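Long-range contact in citryl-CoA lyase (Hydrogenobacter thermophilus, PDB 6HXP), which probably cleaves citryl-CoA to acetyl-CoA and oxaloacetate, using a fold shared with citrate synthase: residues A67-A71 against A94-H99. Numbering follows the deposited sequence.
Sequences APPSA and AFGSAH
The imidazole of His-99 lies between Pro-69 and Phe-95, with Pro-69 CD over one face and Phe-95 CD1 3.6 Å above the plane on the other, offset to the rim. In this largely helical, citrate synthase-like fold, the contact joins the start of helix 69-79 to the loop between helices 84-93 and 101-116. Proline suits the first turn of a helix, where its missing N-H costs no bond; Pro-68 is the N-cap, and Pro-69 brings CG within 4.0 Å of His-99 CD2. The one polar link is a buried hydrogen bond of 2.7 Å between Ser-70 OG and His-99 NE2, with the hydroxyl oxygen in the imidazole plane. His-99 CG is anti to the backbone N (chi1 -171°), which carries the ring from the type I turn, Gly-96 to His-99, across to Ser-70. A leucine in place of His-99 would probably leave the Ser-70 hydroxyl without this partner and lose the flat filling between Pro-69 and Phe-95. Phe-232 of the second subunit meets the His-99 ring edge-to-face, and Ser-97 touches coenzyme A. Ala-94 CB lies 3.5 Å from Ser-70 CA, so close to the helix backbone that alanine's small methyl fits well. Serine is small enough to offer OG to His-99 and CB to Phe-95, the centre of an inverse gamma turn, whose broad ring meets both residues, with CE1 obliquely 3.5 Å from Ser-70 CB.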
# COMPACT_ATOMS: atom_id res chain seq x y z
N ALA A 67 -5.85 -13.13 -13.81
CA ALA A 67 -7.17 -12.57 -13.78
C ALA A 67 -7.67 -11.93 -12.50
O ALA A 67 -8.47 -11.03 -12.62
CB ALA A 67 -8.18 -13.59 -14.22
N PRO A 68 -7.29 -12.36 -11.29
CA PRO A 68 -7.87 -11.78 -10.08
C PRO A 68 -7.47 -10.32 -9.89
O PRO A 68 -6.40 -9.92 -10.33
CB PRO A 68 -7.32 -12.62 -8.95
CG PRO A 68 -6.59 -13.76 -9.53
CD PRO A 68 -6.39 -13.50 -11.00
N PRO A 69 -8.26 -9.56 -9.15
CA PRO A 69 -7.92 -8.13 -8.94
C PRO A 69 -6.58 -7.92 -8.24
O PRO A 69 -5.96 -6.89 -8.45
CB PRO A 69 -9.09 -7.57 -8.13
CG PRO A 69 -9.84 -8.74 -7.61
CD PRO A 69 -9.58 -9.89 -8.57
N SER A 70 -6.12 -8.86 -7.41
CA SER A 70 -4.81 -8.79 -6.80
C SER A 70 -3.72 -8.79 -7.86
O SER A 70 -2.76 -8.04 -7.76
CB SER A 70 -4.61 -9.94 -5.82
OG SER A 70 -5.02 -11.18 -6.41
N ALA A 71 -3.82 -9.70 -8.85
CA ALA A 71 -2.78 -9.70 -9.88
C ALA A 71 -2.85 -8.48 -10.74
O ALA A 71 -1.82 -7.93 -11.17
CB ALA A 71 -2.88 -10.97 -10.71
N ALA A 94 -5.40 -5.98 -2.30
CA ALA A 94 -6.65 -6.40 -2.94
C ALA A 94 -7.34 -7.54 -2.24
O ALA A 94 -8.49 -7.84 -2.58
CB ALA A 94 -6.38 -6.83 -4.39
N PHE A 95 -6.69 -8.19 -1.25
CA PHE A 95 -7.30 -9.32 -0.54
C PHE A 95 -8.31 -8.85 0.50
O PHE A 95 -8.09 -9.02 1.74
CB PHE A 95 -6.23 -10.21 0.10
CG PHE A 95 -5.17 -10.77 -0.81
CD1 PHE A 95 -5.50 -11.22 -2.08
CD2 PHE A 95 -3.88 -10.95 -0.36
CE1 PHE A 95 -4.51 -11.80 -2.89
CE2 PHE A 95 -2.91 -11.54 -1.15
CZ PHE A 95 -3.23 -11.95 -2.40
N GLY A 96 -9.40 -8.29 0.03
CA GLY A 96 -10.44 -7.76 0.88
C GLY A 96 -11.55 -8.73 1.15
O GLY A 96 -11.36 -9.95 1.06
N SER A 97 -12.71 -8.18 1.50
CA SER A 97 -13.86 -9.00 1.84
C SER A 97 -14.31 -9.96 0.77
O SER A 97 -14.80 -11.07 1.09
CB SER A 97 -15.03 -8.13 2.28
OG SER A 97 -15.45 -7.27 1.22
N ALA A 98 -14.09 -9.60 -0.51
CA ALA A 98 -14.49 -10.43 -1.64
C ALA A 98 -13.34 -11.26 -2.22
O ALA A 98 -13.52 -11.98 -3.21
CB ALA A 98 -15.06 -9.53 -2.73
N HIS A 99 -12.15 -11.17 -1.63
CA HIS A 99 -10.95 -11.80 -2.14
C HIS A 99 -10.05 -12.20 -0.97
O HIS A 99 -8.85 -11.93 -0.94
CB HIS A 99 -10.28 -10.84 -3.14
CG HIS A 99 -9.12 -11.37 -3.94
ND1 HIS A 99 -9.03 -12.72 -4.30
CD2 HIS A 99 -8.14 -10.70 -4.57
CE1 HIS A 99 -7.96 -12.80 -5.10
NE2 HIS A 99 -7.38 -11.63 -5.26